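Local coordinates for protein N-acetylneuraminate lyase (Fusobacterium nucleatum subsp. nucleatum ATCC 25586, PDB 5ZJM) that belongs to the lyases of the dihydrodipicolinate synthetase family, enzymes built on a TIM barrel, at residues Ile20-Leu25 with Lys58-Glu63. Sequence-based numbering, arbitrary orientation.
Sequences INEKGL and KKRVFE. With EDO (1,2-ethanediol), chain F.
Val-61 receives two apolar side chains from 20-25 on a single methyl: its CG2 lies 3.8 Å from Ile-20 CD1 and 4.1 Å from Leu-25 CD1. Ile-20 gets there with CG1 tucked between its backbone N and carbonyl carbon (chi1 45°) and the rest of the chain extended, which carries CD1 out to the neighbouring helix. There CD1 also brushes the aliphatic part of Arg-60, 4.2 Å from CG.

The charged pairing runs along the more open flank. Glu-22 sets OE2 3.3 Å from Arg-60 NE, a rather long salt bridge; the carboxylate and guanidinium planes are nearly parallel (11°) but offset, so OE2 meets the guanidinium obliquely. Arg-60, bent at chi2 and chi3, makes a second salt bridge from NH1 to Glu-63 OE1, 2.7 Å away, about one turn further along its own helix. One guanidinium thus serves two carboxylates, which should limit its rotation.

On 20-25 itself, Asn-21 is the N-cap, its OD1 taking a weak bond from Gly-24 N. A 1,2-ethanediol, probably from the crystallisation liquor, sits at this helix start, weakly bonded to Ile-20 O and Lys-23 N.

The contact joins the loop leading into helix 22-35 and that helix's first turn to helix 55-69, both in the outer layer of the TIM barrel. Val-12 packs on both Ile-20 and Val-61, and Val-61 also touches Val-43 of strand 40-43, while Phe-62 and Glu-63 face helix 84-97.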
ATOM      1  N   ILE B  20      26.891  23.710 -11.322  1.00 62.28           N
ATOM      2  CA  ILE B  20      26.501  23.088 -12.579  1.00 71.52           C
ATOM      3  C   ILE B  20      27.608  23.282 -13.617  1.00 62.60           C
ATOM      4  O   ILE B  20      28.245  24.345 -13.704  1.00 68.63           O
ATOM      5  CB  ILE B  20      25.140  23.629 -13.059  1.00 75.52           C
ATOM      6  CG1 ILE B  20      25.042  25.146 -12.938  1.00 89.33           C
ATOM      7  CG2 ILE B  20      23.975  22.941 -12.361  1.00 79.89           C
ATOM      8  CD1 ILE B  20      23.745  25.678 -13.482  1.00 86.22           C
ATOM      9  N   ASN B  21      27.867  22.217 -14.380  1.00 61.12           N
ATOM     10  CA  ASN B  21      28.872  22.164 -15.444  1.00 64.57           C
ATOM     11  C   ASN B  21      28.200  22.687 -16.709  1.00 61.01           C
ATOM     12  O   ASN B  21      27.530  21.952 -17.437  1.00 62.72           O
ATOM     13  CB  ASN B  21      29.403  20.743 -15.618  1.00 65.63           C
ATOM     14  CG  ASN B  21      30.502  20.644 -16.671  1.00 75.51           C
ATOM     15  OD1 ASN B  21      30.930  21.641 -17.254  1.00 85.91           O
ATOM     16  ND2 ASN B  21      30.954  19.419 -16.925  1.00 74.04           N
ATOM     17  N   GLU B  22      28.370  23.990 -16.962  1.00 64.12           N
ATOM     18  CA  GLU B  22      27.662  24.638 -18.066  1.00 64.73           C
ATOM     19  C   GLU B  22      28.033  24.030 -19.412  1.00 62.02           C
ATOM     20  O   GLU B  22      27.158  23.799 -20.257  1.00 65.96           O
ATOM     21  CB  GLU B  22      27.938  26.143 -18.067  1.00 77.67           C
ATOM     22  CG  GLU B  22      27.496  26.848 -16.795  1.00 91.49           C
ATOM     23  CD  GLU B  22      27.241  28.337 -16.987  1.00101.61           C
ATOM     24  OE1 GLU B  22      27.584  28.882 -18.060  1.00100.19           O
ATOM     25  OE2 GLU B  22      26.682  28.959 -16.055  1.00101.59           O
ATOM     26  N   LYS B  23      29.319  23.763 -19.638  1.00 69.43           N
ATOM     27  CA  LYS B  23      29.715  23.221 -20.935  1.00 74.57           C
ATOM     28  C   LYS B  23      29.320  21.753 -21.072  1.00 68.78           C
ATOM     29  O   LYS B  23      29.028  21.293 -22.180  1.00 70.10           O
ATOM     30  CB  LYS B  23      31.215  23.397 -21.151  1.00 83.19           C
ATOM     31  CG  LYS B  23      31.631  24.823 -21.517  1.00100.36           C
ATOM     32  CD  LYS B  23      32.025  24.960 -22.995  1.00105.14           C
ATOM     33  CE  LYS B  23      30.804  24.873 -23.911  1.00104.17           C
ATOM     34  NZ  LYS B  23      30.969  25.604 -25.202  1.00104.28           N
ATOM     35  N   GLY B  24      29.296  21.003 -19.969  1.00 69.04           N
ATOM     36  CA  GLY B  24      28.722  19.669 -20.023  1.00 60.67           C
ATOM     37  C   GLY B  24      27.243  19.708 -20.347  1.00 60.70           C
ATOM     38  O   GLY B  24      26.727  18.847 -21.062  1.00 64.65           O
ATOM     39  N   LEU B  25      26.544  20.722 -19.833  1.00 60.65           N
ATOM     40  CA  LEU B  25      25.124  20.882 -20.125  1.00 56.90           C
ATOM     41  C   LEU B  25      24.891  21.145 -21.611  1.00 64.27           C
ATOM     42  O   LEU B  25      23.998  20.547 -22.224  1.00 60.97           O
ATOM     43  CB  LEU B  25      24.565  22.030 -19.282  1.00 56.68           C
ATOM     44  CG  LEU B  25      23.102  22.099 -18.836  1.00 62.60           C
ATOM     45  CD1 LEU B  25      22.880  23.384 -18.057  1.00 64.30           C
ATOM     46  CD2 LEU B  25      22.151  22.031 -19.999  1.00 65.93           C
ATOM     47  N   LYS B  58      18.465  27.008 -11.186  1.00 68.13           N
ATOM     48  CA  LYS B  58      17.399  26.612 -12.099  1.00 61.72           C
ATOM     49  C   LYS B  58      17.220  27.632 -13.213  1.00 62.17           C
ATOM     50  O   LYS B  58      16.908  27.267 -14.350  1.00 67.24           O
ATOM     51  CB  LYS B  58      16.082  26.444 -11.339  1.00 60.27           C
ATOM     52  CG  LYS B  58      15.777  25.036 -10.848  1.00 60.97           C
ATOM     53  CD  LYS B  58      14.671  25.087  -9.810  1.00 60.00           C
ATOM     54  CE  LYS B  58      14.571  23.805  -9.005  1.00 66.91           C
ATOM     55  NZ  LYS B  58      13.742  23.998  -7.783  1.00 76.97           N
ATOM     56  N   LYS B  59      17.430  28.916 -12.910  1.00 62.13           N
ATOM     57  CA  LYS B  59      17.287  29.937 -13.939  1.00 67.55           C
ATOM     58  C   LYS B  59      18.420  29.859 -14.952  1.00 66.54           C
ATOM     59  O   LYS B  59      18.198  30.057 -16.153  1.00 72.82           O
ATOM     60  CB  LYS B  59      17.241  31.322 -13.295  1.00 70.39           C
ATOM     61  CG  LYS B  59      16.034  31.544 -12.397  1.00 72.52           C
ATOM     62  CD  LYS B  59      15.618  33.004 -12.357  1.00 80.54           C
ATOM     63  CE  LYS B  59      14.521  33.237 -11.325  1.00 86.56           C
ATOM     64  NZ  LYS B  59      15.037  33.877 -10.084  1.00 93.66           N
ATOM     65  N   ARG B  60      19.630  29.527 -14.498  1.00 56.88           N
ATOM     66  CA  ARG B  60      20.745  29.408 -15.426  1.00 62.58           C
ATOM     67  C   ARG B  60      20.597  28.184 -16.318  1.00 68.71           C
ATOM     68  O   ARG B  60      20.983  28.228 -17.493  1.00 65.23           O
ATOM     69  CB  ARG B  60      22.069  29.361 -14.663  1.00 63.72           C
ATOM     70  CG  ARG B  60      23.297  29.268 -15.555  1.00 66.02           C
ATOM     71  CD  ARG B  60      23.669  30.621 -16.153  1.00 80.58           C
ATOM     72  NE  ARG B  60      24.152  30.497 -17.528  1.00 91.39           N
ATOM     73  CZ  ARG B  60      24.050  31.450 -18.449  1.00 97.38           C
ATOM     74  NH1 ARG B  60      23.494  32.615 -18.141  1.00106.44           N
ATOM     75  NH2 ARG B  60      24.512  31.244 -19.675  1.00 93.40           N
ATOM     76  N   VAL B  61      20.025  27.096 -15.793  1.00 61.16           N
ATOM     77  CA  VAL B  61      19.802  25.915 -16.621  1.00 59.13           C
ATOM     78  C   VAL B  61      18.781  26.214 -17.713  1.00 58.76           C
ATOM     79  O   VAL B  61      18.969  25.838 -18.877  1.00 60.94           O
ATOM     80  CB  VAL B  61      19.368  24.719 -15.752  1.00 60.26           C
ATOM     81  CG1 VAL B  61      18.920  23.551 -16.629  1.00 47.32           C
ATOM     82  CG2 VAL B  61      20.493  24.293 -14.835  1.00 60.69           C
ATOM     83  N   PHE B  62      17.691  26.903 -17.361  1.00 51.82           N
ATOM     84  CA  PHE B  62      16.670  27.238 -18.353  1.00 54.36           C
ATOM     85  C   PHE B  62      17.230  28.144 -19.442  1.00 61.23           C
ATOM     86  O   PHE B  62      16.861  28.022 -20.615  1.00 57.99           O
ATOM     87  CB  PHE B  62      15.473  27.903 -17.675  1.00 51.53           C
ATOM     88  CG  PHE B  62      14.593  26.950 -16.920  1.00 54.12           C
ATOM     89  CD1 PHE B  62      14.138  25.786 -17.514  1.00 56.72           C
ATOM     90  CD2 PHE B  62      14.203  27.227 -15.618  1.00 52.41           C
ATOM     91  CE1 PHE B  62      13.320  24.909 -16.816  1.00 61.47           C
ATOM     92  CE2 PHE B  62      13.390  26.357 -14.918  1.00 54.96           C
ATOM     93  CZ  PHE B  62      12.946  25.196 -15.517  1.00 56.77           C
ATOM     94  N   GLU B  63      18.118  29.066 -19.070  1.00 66.52           N
ATOM     95  CA  GLU B  63      18.676  29.992 -20.049  1.00 73.15           C
ATOM     96  C   GLU B  63      19.703  29.304 -20.941  1.00 73.72           C
ATOM     97  O   GLU B  63      19.715  29.525 -22.157  1.00 71.80           O
ATOM     98  CB  GLU B  63      19.291  31.189 -19.327  1.00 82.41           C
ATOM     99  CG  GLU B  63      20.220  32.033 -20.173  1.00101.28           C
ATOM    100  CD  GLU B  63      20.714  33.254 -19.425  1.00116.84           C
ATOM    101  OE1 GLU B  63      20.820  33.183 -18.182  1.00119.77           O
ATOM    102  OE2 GLU B  63      20.999  34.280 -20.079  1.00123.08           O
TER
HETATM  103  C1  EDO F 301      32.496  24.262 -16.470  1.00 79.66           C
HETATM  104  O1  EDO F 301      31.708  24.764 -17.558  1.00 79.06           O
HETATM  105  C2  EDO F 301      32.346  25.208 -15.287  1.00 83.91           C
HETATM  106  O2  EDO F 301      30.954  25.471 -15.072  1.00 81.82           O